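PDB 5O8Z: transcriptional regulatory protein RcsB from Salmonella typhimurium, which probably binds regulatory DNA as the response regulator of the Rcs two-component signalling system, controlling transcription of numerous genes with or without its partner RcsA. Local coordinates for residues Ile7-His12 with His51-Asp56; Lys21-Ile26 with Thr114-Ala119; Ile83-Met88 with Leu101-Ile106. All coordinates share one frame; numbering follows the deposited sequence.

Contact 1 of 3, residues Ile7-His12 with His51-Asp56; sequences IIADDH and HVLITD. With MG (magnesium ion), chain F; BEF (beryllium trifluoride ion), chain E.
Ile7, Ile8 and Ala9 lie beside Leu53, Ile54 and Thr55 as neighbouring parallel strands, with Ile7 and Ala9 bonding to the residues that flank their partners. Four backbone hydrogen bonds result: Ile7 N to Val52 O, Ile54 N to Ile7 O, Ala9 N to Ile54 O and, more bent at 145°, Asp56 N to Ala9 O.

Apolar packing is modest. Leu53 leans its CD1 to 3.7 Å from Ile7 CG2, and the small Ala9 shares that face with Thr55; Leu41 of helix 38-44 packs there. Ile8 and Ile54 occupy the other face.

Past the strand ends, carboxylates take over. Asp11 OD1 and Asp56 OD2 each bind the magnesium ion at 2.1 Å. Sharing the metal lets Asp11 OD1 lie only 2.9 Å from Asp56 OD2. Two waters and Ser58 O add to the metal shell. Asp56 OD1 is joined to beryllium at 1.8 Å. The Asp10 carboxylate stacks on that of Asp56, their planes 4° apart; its OD2 has a salt bridge to Lys109, while OD1 accepts from His12 N in an Asx turn.

Acidic residues where strands 4-9 and 52-55 end, around magnesium and a phosphoryl mimic on aspartate, are characteristic of the probable phosphorylation site of a CheY-like receiver domain.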
# COMPACT_ATOMS: atom_id res chain seq x y z
N ILE B 7 17.63 9.97 6.28
CA ILE B 7 16.55 10.60 5.53
C ILE B 7 15.45 9.55 5.36
O ILE B 7 15.72 8.41 5.02
CB ILE B 7 17.03 11.11 4.16
CG1 ILE B 7 17.89 12.36 4.39
CG2 ILE B 7 15.85 11.45 3.25
CD1 ILE B 7 18.40 13.03 3.13
N ILE B 8 14.22 9.98 5.59
CA ILE B 8 13.05 9.13 5.41
C ILE B 8 12.18 9.70 4.32
O ILE B 8 11.95 10.90 4.27
CB ILE B 8 12.22 9.06 6.69
CG1 ILE B 8 13.07 8.57 7.86
CG2 ILE B 8 11.07 8.09 6.50
CD1 ILE B 8 12.42 8.85 9.22
N ALA B 9 11.66 8.83 3.46
CA ALA B 9 10.76 9.27 2.41
C ALA B 9 9.58 8.31 2.26
O ALA B 9 9.78 7.13 2.06
CB ALA B 9 11.51 9.38 1.08
N ASP B 10 8.37 8.85 2.37
CA ASP B 10 7.14 8.10 2.11
C ASP B 10 6.03 9.08 1.83
O ASP B 10 5.99 10.12 2.48
CB ASP B 10 6.78 7.24 3.33
CG ASP B 10 5.74 6.14 3.01
OD1 ASP B 10 4.57 6.50 2.70
OD2 ASP B 10 6.08 4.92 3.09
N ASP B 11 5.12 8.75 0.91
CA ASP B 11 3.98 9.64 0.61
C ASP B 11 2.83 9.63 1.62
O ASP B 11 1.88 10.39 1.47
CB ASP B 11 3.45 9.44 -0.83
CG ASP B 11 2.93 8.04 -1.10
OD1 ASP B 11 3.54 7.07 -0.60
OD2 ASP B 11 1.95 7.90 -1.86
N HIS B 12 2.90 8.77 2.65
CA HIS B 12 1.90 8.72 3.69
C HIS B 12 2.48 9.25 5.00
O HIS B 12 3.32 8.58 5.60
CB HIS B 12 1.46 7.27 3.92
CG HIS B 12 0.73 6.68 2.77
ND1 HIS B 12 0.59 5.32 2.60
CD2 HIS B 12 0.08 7.26 1.73
CE1 HIS B 12 -0.12 5.08 1.51
NE2 HIS B 12 -0.44 6.24 0.96
N HIS B 51 23.67 9.73 5.51
CA HIS B 51 24.40 8.47 5.38
C HIS B 51 23.47 7.35 4.89
O HIS B 51 23.90 6.45 4.18
CB HIS B 51 25.08 8.08 6.70
CG HIS B 51 25.90 9.19 7.31
ND1 HIS B 51 26.50 10.17 6.56
CD2 HIS B 51 26.22 9.46 8.60
CE1 HIS B 51 27.15 11.01 7.35
NE2 HIS B 51 26.99 10.60 8.60
N VAL B 52 22.20 7.42 5.27
CA VAL B 52 21.22 6.40 4.93
C VAL B 52 19.90 7.03 4.48
O VAL B 52 19.47 8.04 5.02
CB VAL B 52 20.97 5.46 6.14
CG1 VAL B 52 20.02 4.34 5.75
CG2 VAL B 52 22.28 4.90 6.66
N LEU B 53 19.29 6.42 3.47
CA LEU B 53 17.95 6.76 3.03
C LEU B 53 17.04 5.55 3.31
O LEU B 53 17.34 4.46 2.88
CB LEU B 53 17.94 7.08 1.54
CG LEU B 53 16.59 7.16 0.82
CD1 LEU B 53 15.70 8.23 1.43
CD2 LEU B 53 16.77 7.43 -0.66
N ILE B 54 15.94 5.77 4.04
CA ILE B 54 14.87 4.80 4.22
C ILE B 54 13.75 5.30 3.33
O ILE B 54 13.15 6.32 3.64
CB ILE B 54 14.37 4.76 5.68
CG1 ILE B 54 15.51 4.40 6.63
CG2 ILE B 54 13.17 3.82 5.79
CD1 ILE B 54 15.16 4.56 8.11
N THR B 55 13.49 4.60 2.23
CA THR B 55 12.57 5.10 1.20
C THR B 55 11.48 4.16 0.82
O THR B 55 11.67 2.97 0.72
CB THR B 55 13.26 5.56 -0.11
OG1 THR B 55 12.31 6.26 -0.95
CG2 THR B 55 13.87 4.39 -0.91
N ASP B 56 10.35 4.77 0.53
CA ASP B 56 9.19 4.13 -0.03
C ASP B 56 9.41 3.91 -1.54
O ASP B 56 10.26 4.57 -2.10
CB ASP B 56 8.01 5.06 0.22
CG ASP B 56 6.71 4.43 -0.08
OD1 ASP B 56 6.62 3.20 -0.05
OD2 ASP B 56 5.76 5.17 -0.35
MG MG F . 3.76 4.97 -0.89
BE BEF E . 5.20 2.21 -0.69
F1 BEF E . 4.19 3.08 -1.35
F2 BEF E . 5.91 1.43 -1.75
F3 BEF E . 4.76 1.30 0.41
O HOH W 1 10.33 5.47 4.15
O HOH W 2 3.03 4.74 1.04
O HOH W 3 1.88 5.09 -1.58

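Contact 2 of 3, residues Lys21-Ile26 with Thr114-Ala119; sequences KSLEQI and TDLPKA
Leu116 presents its CD2 methyl to two residues in the last part of helix 13-23. This methyl lies 4.0 Å from Ser22 OG and 4.1 Å from Leu23 CD1, touching one polar and one apolar neighbour. With CG opposite the backbone N (chi1 -179°), the leucine reaches out from the first turn of helix 115-124, and its chain meets that of Leu23 at about a right angle. Leu23 has an unusual first torsion, chi1 -93°, away from the staggered positions; although its CB does not point at the other helix, the branch end comes nearer and brings CD1 to Leu116.

Ser22 suits this place because it is small enough to sit beside the methyl, while its OG turns back and is satisfied by a hydrogen bond with Ile19 O of its own helix. In the doubly wound (beta/alpha)5 receiver fold, helices 13-23 and 115-124 are the first and last and lie together on one side of the parallel sheet. Leu23 and Leu116 both also pack on Ile54 of strand 52-55, so both leucines face the sheet as well as each other.

Further along, Ile26 crosses Pro117 at about a right angle, CD1 approaching the ring at CB, 4.1 Å away. A type I turn from Leu23 to Ile26, closed by Ile26 N to Leu23 O at 3.2 Å, brings the isoleucine round toward the proline. Pro117 fits in the first turn of its helix, where the lack of an N-H costs no helical bond, and its compact ring also lies 4.3 Å from Ser22 O through CG.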
# COMPACT_ATOMS: atom_id res chain seq x y z
N LYS B 21 8.80 6.96 15.14
CA LYS B 21 8.41 6.21 16.35
C LYS B 21 9.25 4.95 16.57
O LYS B 21 9.60 4.65 17.69
CB LYS B 21 6.92 5.83 16.32
CG LYS B 21 6.40 5.10 17.56
CD LYS B 21 6.35 6.00 18.78
CE LYS B 21 5.88 5.26 20.01
NZ LYS B 21 5.70 6.22 21.13
N SER B 22 9.55 4.22 15.50
CA SER B 22 10.34 3.00 15.65
C SER B 22 11.85 3.28 15.76
O SER B 22 12.59 2.41 16.22
CB SER B 22 10.01 1.98 14.55
OG SER B 22 10.41 2.42 13.28
N LEU B 23 12.28 4.48 15.37
CA LEU B 23 13.70 4.90 15.42
C LEU B 23 14.08 5.75 16.65
O LEU B 23 15.28 6.01 16.87
CB LEU B 23 14.07 5.69 14.15
CG LEU B 23 14.66 4.95 12.95
CD1 LEU B 23 14.00 3.60 12.68
CD2 LEU B 23 14.58 5.84 11.73
N GLU B 24 13.10 6.18 17.44
CA GLU B 24 13.35 7.01 18.62
C GLU B 24 14.16 6.26 19.68
O GLU B 24 14.99 6.87 20.36
CB GLU B 24 12.03 7.54 19.22
CG GLU B 24 11.19 6.49 19.95
CD GLU B 24 9.74 6.89 20.21
OE1 GLU B 24 9.29 7.97 19.75
OE2 GLU B 24 9.03 6.11 20.88
N GLN B 25 13.94 4.94 19.80
CA GLN B 25 14.69 4.09 20.73
C GLN B 25 16.14 3.77 20.31
O GLN B 25 16.88 3.18 21.08
CB GLN B 25 13.93 2.80 21.00
N ILE B 26 16.53 4.13 19.09
CA ILE B 26 17.87 3.88 18.58
C ILE B 26 18.67 5.17 18.74
O ILE B 26 18.46 6.14 18.02
CB ILE B 26 17.86 3.46 17.09
CG1 ILE B 26 16.84 2.33 16.85
CG2 ILE B 26 19.25 3.02 16.68
CD1 ILE B 26 16.54 2.04 15.40
N THR B 114 9.83 -5.21 14.16
CA THR B 114 11.26 -4.99 14.35
C THR B 114 12.10 -5.07 13.05
O THR B 114 13.31 -4.91 13.11
CB THR B 114 11.85 -5.99 15.38
OG1 THR B 114 11.69 -7.33 14.89
CG2 THR B 114 11.17 -5.86 16.75
N ASP B 115 11.49 -5.30 11.90
CA ASP B 115 12.25 -5.52 10.67
C ASP B 115 13.08 -4.30 10.28
O ASP B 115 14.24 -4.46 9.89
CB ASP B 115 11.35 -5.92 9.51
CG ASP B 115 10.92 -7.36 9.58
OD1 ASP B 115 11.50 -8.15 10.35
OD2 ASP B 115 10.00 -7.72 8.83
N LEU B 116 12.51 -3.11 10.39
CA LEU B 116 13.26 -1.89 10.07
C LEU B 116 14.41 -1.61 11.05
O LEU B 116 15.54 -1.40 10.59
CB LEU B 116 12.32 -0.69 9.92
CG LEU B 116 12.99 0.63 9.55
CD1 LEU B 116 13.62 0.54 8.18
CD2 LEU B 116 11.96 1.74 9.63
N PRO B 117 14.16 -1.62 12.38
CA PRO B 117 15.30 -1.45 13.30
C PRO B 117 16.39 -2.53 13.14
O PRO B 117 17.58 -2.21 13.25
CB PRO B 117 14.68 -1.51 14.71
CG PRO B 117 13.21 -1.55 14.53
CD PRO B 117 12.86 -1.54 13.07
N LYS B 118 15.99 -3.77 12.85
CA LYS B 118 16.95 -4.85 12.55
C LYS B 118 17.77 -4.57 11.27
O LYS B 118 18.97 -4.85 11.23
CB LYS B 118 16.27 -6.21 12.42
CG LYS B 118 15.89 -6.88 13.73
CD LYS B 118 15.67 -8.36 13.47
CE LYS B 118 15.04 -9.09 14.64
NZ LYS B 118 15.07 -10.56 14.39
N ALA B 119 17.12 -4.05 10.22
CA ALA B 119 17.83 -3.63 9.00
C ALA B 119 18.90 -2.58 9.29
O ALA B 119 20.03 -2.70 8.81
CB ALA B 119 16.84 -3.09 7.98

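Contact 3 of 3, residues Ile83-Met88 with Leu101-Ile106; sequences IIVLTM and LDIEGI. With BEF (beryllium trifluoride ion), chain E.
The carboxylate of Glu104 is the flat group that reaches across, accepting the N-H of Ile83 on the anti side of OE1, 2.8 Å from Ile83 N and 19° out of the carboxylate plane. A bend at chi2 (67°) folds the chain back so that OE1 meets this N-H, while Glu104 N donates to Ile83 O at 2.9 Å. The residue thus grips Ile83 at both its N-H and its carbonyl, the second bond noticeably bent at 133°.

Val85 lies beside Ile106 in parallel register, its N donating to Gly105 O at 2.9 Å. Glycine suits position 105: at these backbone angles a CB would press on the preceding carbonyl, and Ile84 CG2 lies close by.

Branched aliphatic side chains fill the other contacts. Ile103 lays CG2 against Ile83 CB at 4.0 Å and pushes CD1 to 3.5 Å from Val85 CG2, a tight fit.

Where strand 82-87 ends, the beryllium trifluoride ion accepts from Thr87 OG1 at F2 (2.7 Å) and from Met88 N at F3 (2.9 Å); Lys109, Ser58 N and Leu57 N complete its hydrogen bonds.

The two segments bracket helix 92-100 in a beta-alpha-beta crossover. Val98 of that helix packs on Val85, Ile103 and Ile106, and Ile71 and Ile74 of helix 67-77 flank the same side; Leu120 and Leu123 of helix 115-124 pack on Ile84 from the opposite face of the sheet. Strand 52-55 flanks strand 82-87 on its other edge.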
# COMPACT_ATOMS: atom_id res chain seq x y z
N ILE B 83 20.95 2.64 1.06
CA ILE B 83 19.52 2.66 0.82
C ILE B 83 18.83 1.46 1.47
O ILE B 83 19.22 0.32 1.24
CB ILE B 83 19.22 2.71 -0.70
CG1 ILE B 83 19.85 3.98 -1.31
CG2 ILE B 83 17.71 2.71 -0.92
CD1 ILE B 83 19.73 4.09 -2.81
N ILE B 84 17.80 1.73 2.27
CA ILE B 84 16.87 0.69 2.71
C ILE B 84 15.49 1.02 2.19
O ILE B 84 14.97 2.10 2.43
CB ILE B 84 16.78 0.56 4.24
CG1 ILE B 84 18.15 0.24 4.83
CG2 ILE B 84 15.79 -0.53 4.65
CD1 ILE B 84 18.25 0.60 6.30
N VAL B 85 14.88 0.07 1.49
CA VAL B 85 13.54 0.26 0.95
C VAL B 85 12.54 -0.31 1.94
O VAL B 85 12.73 -1.43 2.45
CB VAL B 85 13.41 -0.40 -0.43
CG1 VAL B 85 11.96 -0.47 -0.87
CG2 VAL B 85 14.26 0.36 -1.43
N LEU B 86 11.52 0.49 2.26
CA LEU B 86 10.42 0.07 3.14
C LEU B 86 9.18 0.25 2.30
O LEU B 86 8.81 1.38 1.99
CB LEU B 86 10.36 0.93 4.41
CG LEU B 86 9.14 0.77 5.33
CD1 LEU B 86 9.05 -0.63 5.93
CD2 LEU B 86 9.19 1.80 6.45
N THR B 87 8.54 -0.86 1.95
CA THR B 87 7.48 -0.87 0.95
C THR B 87 6.37 -1.87 1.28
O THR B 87 6.61 -2.89 1.88
CB THR B 87 8.05 -1.19 -0.46
OG1 THR B 87 7.03 -1.04 -1.46
CG2 THR B 87 8.68 -2.58 -0.54
N MET B 88 5.16 -1.53 0.88
CA MET B 88 4.03 -2.45 0.92
C MET B 88 3.93 -3.30 -0.34
O MET B 88 3.04 -4.14 -0.41
CB MET B 88 2.72 -1.68 1.10
CG MET B 88 2.26 -0.91 -0.13
SD MET B 88 0.79 0.07 0.19
CE MET B 88 1.55 1.61 0.71
N LEU B 101 19.43 -4.26 -7.58
CA LEU B 101 20.12 -2.97 -7.50
C LEU B 101 21.22 -2.90 -6.44
O LEU B 101 21.91 -1.91 -6.37
CB LEU B 101 19.12 -1.86 -7.23
CG LEU B 101 17.95 -1.73 -8.19
CD1 LEU B 101 17.13 -0.52 -7.78
CD2 LEU B 101 18.44 -1.63 -9.63
N ASP B 102 21.33 -3.93 -5.60
CA ASP B 102 22.40 -4.04 -4.62
C ASP B 102 22.36 -2.84 -3.69
O ASP B 102 23.26 -2.01 -3.68
CB ASP B 102 23.76 -4.23 -5.29
CG ASP B 102 24.85 -4.65 -4.30
OD1 ASP B 102 24.62 -5.57 -3.48
OD2 ASP B 102 25.95 -4.07 -4.37
N ILE B 103 21.28 -2.76 -2.95
CA ILE B 103 21.10 -1.77 -1.91
C ILE B 103 21.23 -2.45 -0.56
O ILE B 103 21.42 -3.66 -0.48
CB ILE B 103 19.75 -1.04 -2.04
CG1 ILE B 103 18.56 -2.01 -1.99
CG2 ILE B 103 19.74 -0.21 -3.32
CD1 ILE B 103 17.28 -1.31 -1.63
N GLU B 104 21.14 -1.68 0.51
CA GLU B 104 21.50 -2.14 1.83
C GLU B 104 20.35 -2.80 2.62
O GLU B 104 20.55 -3.24 3.74
CB GLU B 104 22.17 -1.00 2.61
CG GLU B 104 23.59 -0.70 2.14
CD GLU B 104 23.69 -0.13 0.71
OE1 GLU B 104 22.80 0.66 0.28
OE2 GLU B 104 24.70 -0.44 0.02
N GLY B 105 19.16 -2.90 2.04
CA GLY B 105 18.09 -3.66 2.67
C GLY B 105 16.72 -3.45 2.06
O GLY B 105 16.45 -2.41 1.46
N ILE B 106 15.89 -4.47 2.18
CA ILE B 106 14.48 -4.41 1.85
C ILE B 106 13.63 -4.83 3.06
O ILE B 106 13.81 -5.92 3.62
CB ILE B 106 14.14 -5.33 0.66
CG1 ILE B 106 15.06 -5.04 -0.55
CG2 ILE B 106 12.69 -5.11 0.26
CD1 ILE B 106 14.95 -6.00 -1.70
BE BEF E . 5.20 2.21 -0.69
F1 BEF E . 4.19 3.08 -1.35
F2 BEF E . 5.91 1.43 -1.75
F3 BEF E . 4.76 1.30 0.41

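In the fold
Contacts 1 and 3 belong to one parallel sheet: strands 52-55 and 82-87 are neighbours, joined by probable hydrogen bonds between Leu53 or Thr55 and Ile84. Both are buried, rest largely on backbone bonds, contact 3 adding a carboxylate, and end at the beryllium trifluoride ion, contact 1 supplying the aspartate bonded to beryllium and the magnesium-binding carboxylates, contact 3 hydroxyl and amide donors. Contact 2, farther from the chain's centre and less completely buried, joins a helix and the turn after it to another helix mainly by apolar packing, with no polar bond between the segments; the side chain of Leu116 is about 12 Å from the beryllium trifluoride ion. Leu23 and Leu116 still meet Ile54 of contact 1, and Leu116 meets Ile84 and Leu86 of contact 3.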